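Local coordinates for beta-ketoacyl-[acyl-carrier-protein] synthase FabY (Pseudomonas aeruginosa, PDB 4CW4), which catalyses the condensation of acetyl-CoA with malonyl-ACP to acetoacetyl-ACP, the primer step that initiates fatty acid biosynthesis, at residues A[175-179]-A[180-184]; A[587-591]-A[592-596]. All coordinates share one frame; numbering follows the deposited sequence. Where two conformers were deposited one is given.

Contact 1 of 2, residues A[175-179]-A[180-184]; sequences TGFEP and GELYN
Phe177 sets its CG anti to the backbone N (chi1 -177°), while Leu182 carries its CG beside the backbone N and anti to the carbonyl carbon (chi1 -58°), and with these torsions the far end of the ring, CZ and CE1, meets the CD1 methyl of Leu182. The touch is narrow: Phe177 CZ lies 4.0 Å from Leu182 CD1, CE1 is about equally near, and the two side chains cross at about a right angle. What brings residues five apart together is a short 3-10 turn that includes Pro179, Gly180 and Glu181. Glu181 N donates to Glu178 O at 3.0 Å, and one residue further on Leu182 N donates to Pro179 O at 3.1 Å with an N-H...O angle of 161°. These two successive bonds, each linking residues three apart, are the hallmark of the 3-10 helix. Leu182 also rests its CB 3.4 Å from Pro179 O.

On another side of the turn, the side chain of Glu181 runs extended beyond CG and lays its CD 3.6 Å from Glu178 CB. Glu178 bends at chi2, which places its carboxylate so that OE1 accepts from a water; that water is in turn 2.9 Å from the backbone N of Gly180, whose hydrogen it takes. Outside the turn, Pro179 packs on Met194 and Val197 of helix 190-204, and the ring of Phe177 meets that of Tyr18. The charged oxygens Glu178 OE2 and Glu181 OE2 stay 5.1 Å apart: the two glutamates touch through carbon while their like charges are held off. This may slightly raise the proton affinity of either carboxylate, though for Glu178 a long, weak ion pair with Arg190 would offset the rise at least in part.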
loop_
_atom_site.group_PDB
_atom_site.type_symbol
_atom_site.label_atom_id
_atom_site.label_comp_id
_atom_site.label_asym_id
_atom_site.label_seq_id
_atom_site.Cartn_x
_atom_site.Cartn_y
_atom_site.Cartn_z
ATOM N N THR A 175 -17.382 23.261 4.310
ATOM C CA THR A 175 -16.603 24.355 4.882
ATOM C C THR A 175 -17.006 24.569 6.328
ATOM O O THR A 175 -18.196 24.758 6.634
ATOM C CB THR A 175 -16.822 25.634 4.111
ATOM O OG1 THR A 175 -16.576 25.403 2.724
ATOM C CG2 THR A 175 -15.916 26.761 4.635
ATOM N N GLY A 176 -16.010 24.550 7.209
ATOM C CA GLY A 176 -16.253 24.746 8.627
ATOM C C GLY A 176 -16.144 23.482 9.454
ATOM O O GLY A 176 -15.917 23.546 10.661
ATOM N N PHE A 177 -16.287 22.331 8.804
ATOM C CA PHE A 177 -16.127 21.056 9.473
ATOM C C PHE A 177 -14.652 20.705 9.528
ATOM O O PHE A 177 -13.983 20.659 8.495
ATOM C CB PHE A 177 -16.894 19.974 8.711
ATOM C CG PHE A 177 -16.849 18.626 9.371
ATOM C CD1 PHE A 177 -17.407 18.418 10.620
ATOM C CD2 PHE A 177 -16.229 17.568 8.748
ATOM C CE1 PHE A 177 -17.378 17.158 11.219
ATOM C CE2 PHE A 177 -16.182 16.319 9.337
ATOM C CZ PHE A 177 -16.749 16.116 10.565
ATOM N N GLU A 178 -14.144 20.474 10.728
ATOM C CA GLU A 178 -12.713 20.235 10.930
ATOM C C GLU A 178 -12.486 18.977 11.753
ATOM O O GLU A 178 -12.592 19.017 12.982
ATOM C CB GLU A 178 -12.056 21.427 11.629
ATOM C CG GLU A 178 -12.068 22.724 10.814
ATOM C CD GLU A 178 -10.924 22.824 9.824
ATOM O OE1 GLU A 178 -10.230 21.804 9.580
ATOM O OE2 GLU A 178 -10.716 23.938 9.288
ATOM N N PRO A 179 -12.147 17.855 11.087
ATOM C CA PRO A 179 -11.977 16.595 11.816
ATOM C C PRO A 179 -10.976 16.689 12.964
ATOM O O PRO A 179 -11.191 16.077 14.004
ATOM C CB PRO A 179 -11.481 15.638 10.740
ATOM C CG PRO A 179 -12.059 16.164 9.482
ATOM C CD PRO A 179 -11.976 17.661 9.635
ATOM N N GLY A 180 -9.913 17.468 12.788
ATOM C CA GLY A 180 -8.894 17.583 13.805
ATOM C C GLY A 180 -9.350 18.177 15.124
ATOM O O GLY A 180 -8.704 17.955 16.151
ATOM N N GLU A 181 -10.443 18.938 15.108
ATOM C CA GLU A 181 -10.969 19.559 16.323
ATOM C C GLU A 181 -11.785 18.585 17.162
ATOM O O GLU A 181 -12.159 18.890 18.298
ATOM C CB GLU A 181 -11.843 20.765 15.969
ATOM C CG GLU A 181 -11.096 21.862 15.239
ATOM C CD GLU A 181 -12.001 23.016 14.827
ATOM O OE1 GLU A 181 -13.246 22.893 14.954
ATOM O OE2 GLU A 181 -11.462 24.041 14.367
ATOM N N LEU A 182 -12.061 17.409 16.613
ATOM C CA LEU A 182 -12.999 16.498 17.264
ATOM C C LEU A 182 -12.381 15.506 18.236
ATOM O O LEU A 182 -13.120 14.780 18.925
ATOM C CB LEU A 182 -13.773 15.738 16.199
ATOM C CG LEU A 182 -14.575 16.581 15.203
ATOM C CD1 LEU A 182 -15.178 15.657 14.173
ATOM C CD2 LEU A 182 -15.658 17.386 15.887
ATOM N N TYR A 183 -11.047 15.457 18.281
ATOM C CA TYR A 183 -10.333 14.540 19.171
ATOM C C TYR A 183 -8.920 15.073 19.326
ATOM O O TYR A 183 -8.566 16.080 18.697
ATOM C CB TYR A 183 -10.344 13.084 18.630
ATOM C CG TYR A 183 -9.368 12.856 17.496
ATOM C CD1 TYR A 183 -9.663 13.244 16.191
ATOM C CD2 TYR A 183 -8.146 12.252 17.732
ATOM C CE1 TYR A 183 -8.768 13.055 15.189
ATOM C CE2 TYR A 183 -7.248 12.075 16.737
ATOM C CZ TYR A 183 -7.569 12.477 15.457
ATOM O OH TYR A 183 -6.672 12.327 14.430
ATOM N N ASN A 184 -8.112 14.389 20.140
ATOM C CA ASN A 184 -6.727 14.792 20.375
ATOM C C ASN A 184 -5.836 14.453 19.180
ATOM O O ASN A 184 -5.181 13.413 19.157
ATOM C CB ASN A 184 -6.184 14.129 21.643
ATOM C CG ASN A 184 -4.715 14.418 21.858
ATOM O OD1 ASN A 184 -4.186 15.425 21.370
ATOM N ND2 ASN A 184 -4.038 13.528 22.575
HETATM O O HOH W 1 -9.097 19.325 10.684
#

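Contact 2 of 2, residues A[587-591]-A[592-596]; sequences QRALQ and GDLEI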
loop_
_atom_site.group_PDB
_atom_site.type_symbol
_atom_site.label_atom_id
_atom_site.label_comp_id
_atom_site.label_asym_id
_atom_site.label_seq_id
_atom_site.Cartn_x
_atom_site.Cartn_y
_atom_site.Cartn_z
ATOM N N GLN A 587 -29.246 11.027 15.873
ATOM C CA GLN A 587 -29.748 12.243 16.512
ATOM C C GLN A 587 -28.645 13.008 17.216
ATOM O O GLN A 587 -28.601 14.236 17.152
ATOM C CB GLN A 587 -30.828 11.883 17.526
ATOM C CG GLN A 587 -32.144 11.477 16.895
ATOM C CD GLN A 587 -32.971 12.672 16.521
ATOM O OE1 GLN A 587 -33.519 13.377 17.388
ATOM N NE2 GLN A 587 -33.056 12.932 15.234
ATOM N N ARG A 588 -27.748 12.306 17.907
ATOM C CA ARG A 588 -26.659 13.014 18.563
ATOM C C ARG A 588 -25.726 13.631 17.518
ATOM O O ARG A 588 -25.248 14.757 17.679
ATOM C CB ARG A 588 -25.868 12.073 19.480
ATOM C CG ARG A 588 -26.626 11.573 20.739
ATOM C CD ARG A 588 -27.434 12.647 21.450
ATOM N NE ARG A 588 -26.636 13.814 21.806
ATOM C CZ ARG A 588 -27.103 15.049 21.864
ATOM N NH1 ARG A 588 -28.369 15.299 21.608
ATOM N NH2 ARG A 588 -26.302 16.041 22.175
ATOM N N ALA A 589 -25.447 12.879 16.459
ATOM C CA ALA A 589 -24.536 13.339 15.415
ATOM C C ALA A 589 -25.073 14.598 14.740
ATOM O O ALA A 589 -24.302 15.494 14.391
ATOM C CB ALA A 589 -24.276 12.222 14.409
ATOM N N LEU A 590 -26.394 14.673 14.584
ATOM C CA LEU A 590 -27.033 15.833 13.984
ATOM C C LEU A 590 -26.745 17.066 14.825
ATOM O O LEU A 590 -26.602 18.167 14.295
ATOM C CB LEU A 590 -28.546 15.620 13.841
ATOM C CG LEU A 590 -28.931 14.712 12.678
ATOM C CD1 LEU A 590 -30.385 14.236 12.787
ATOM C CD2 LEU A 590 -28.695 15.425 11.348
ATOM N N GLN A 591 -26.645 16.862 16.135
ATOM C CA GLN A 591 -26.405 17.937 17.082
ATOM C C GLN A 591 -24.919 18.266 17.233
ATOM O O GLN A 591 -24.551 19.165 17.991
ATOM C CB GLN A 591 -26.999 17.565 18.442
ATOM C CG GLN A 591 -28.512 17.602 18.483
ATOM C CD GLN A 591 -29.045 18.981 18.761
ATOM O OE1 GLN A 591 -28.901 19.505 19.870
ATOM N NE2 GLN A 591 -29.653 19.593 17.751
ATOM N N GLY A 592 -24.068 17.547 16.507
ATOM C CA GLY A 592 -22.637 17.747 16.599
ATOM C C GLY A 592 -21.968 16.961 17.713
ATOM O O GLY A 592 -20.799 17.183 18.039
ATOM N N ASP A 593 -22.700 16.020 18.289
ATOM C CA ASP A 593 -22.196 15.213 19.389
ATOM C C ASP A 593 -21.721 13.877 18.838
ATOM O O ASP A 593 -22.475 12.913 18.795
ATOM C CB ASP A 593 -23.332 15.033 20.395
ATOM C CG ASP A 593 -22.930 14.287 21.655
ATOM O OD1 ASP A 593 -21.743 13.982 21.851
ATOM O OD2 ASP A 593 -23.835 14.031 22.482
ATOM N N LEU A 594 -20.472 13.845 18.379
ATOM C CA LEU A 594 -19.951 12.733 17.576
ATOM C C LEU A 594 -19.161 11.714 18.404
ATOM O O LEU A 594 -18.972 10.569 17.969
ATOM C CB LEU A 594 -19.078 13.281 16.441
ATOM C CG LEU A 594 -19.830 14.106 15.395
ATOM C CD1 LEU A 594 -18.834 14.774 14.430
ATOM C CD2 LEU A 594 -20.820 13.224 14.643
ATOM N N GLU A 595 -18.712 12.147 19.584
ATOM C CA GLU A 595 -17.924 11.341 20.535
ATOM C C GLU A 595 -16.911 10.426 19.844
ATOM O O GLU A 595 -16.995 9.196 19.860
ATOM C CB GLU A 595 -18.833 10.575 21.502
ATOM C CG GLU A 595 -18.117 10.069 22.767
ATOM C CD GLU A 595 -17.686 11.175 23.726
ATOM O OE1 GLU A 595 -18.124 12.337 23.574
ATOM O OE2 GLU A 595 -16.878 10.872 24.645
ATOM N N ILE A 596 -15.917 11.055 19.248
ATOM C CA ILE A 596 -14.909 10.341 18.497
ATOM C C ILE A 596 -14.105 9.454 19.439
ATOM O O ILE A 596 -13.662 9.888 20.507
ATOM C CB ILE A 596 -13.987 11.340 17.745
ATOM C CG1 ILE A 596 -14.810 12.211 16.797
ATOM C CG2 ILE A 596 -12.883 10.595 17.008
ATOM C CD1 ILE A 596 -15.690 11.466 15.837
#
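This is a helix C-cap: the end of the long helix 565-590 and the loop that leaves it, joined by a Schellman motif and a salt bridge, at a partly buried site away from the catalytic residues. Gly592 provides the positive phi (86°) on which the motif depends, a conformation in which a side chain would press against the preceding carbonyl O. Two backbone bonds then turn back into the last turn of the helix. Asp593 N donates to Arg588 O at 2.9 Å, the six-to-one bond characteristic of the motif, and Gly592 N donates to Ala589 O at 3.0 Å.

The pair joined by the six-to-one bond, Arg588 and Asp593, is also linked through its side chains. Arg588 folds back at chi2 and chi3 to offer its guanidinium side-on, and both donors converge on a single oxygen: NE reaches Asp593 OD2 at 2.9 Å with an N-H...O angle of 161°, whereas NH2 makes a longer and more bent bond to that oxygen at 3.2 Å. OD2 lies in the guanidinium plane but is approached on its anti side, and the carboxylate is turned 73° from the guanidinium. The grip is therefore not the coplanar two-oxygen pairing of a bidentate bridge.

Away from the charges, Ala589 CB meets Leu594 CD2 at 3.6 Å, plain apolar packing of the loop on the last helical turn. Ala589 and Leu590 touch Arg23 of strand 22-23, and in the conformer given Gln591 OE1 accepts from Gly62 N. With its positive charge placed at a helix C terminus, Arg588 is probably favoured by the helix dipole, and its salt bridge would tend to keep Asp593 ionised.

Overall arrangement
From the N terminus the chain first forms contact 1, a tight turn in the loop between strand 169-171 and helix 190-204, within the N-terminal ketoacyl synthase region. Some 400 residues later contact 2 caps helix 565-590 and directs the chain into the loop before strand 611-612. The two are in series, neither enclosing nor crossing the other, and each closes a purely local bend. In space their centres lie about 13 Å apart, and they meet: Leu182 CD1 packs 3.8 Å from Leu594 CD1, and Ile596 lies against Leu182 and Tyr183. Ile596 and Pro179 both touch Val197, so helix 190-204 gives the two loops a common support.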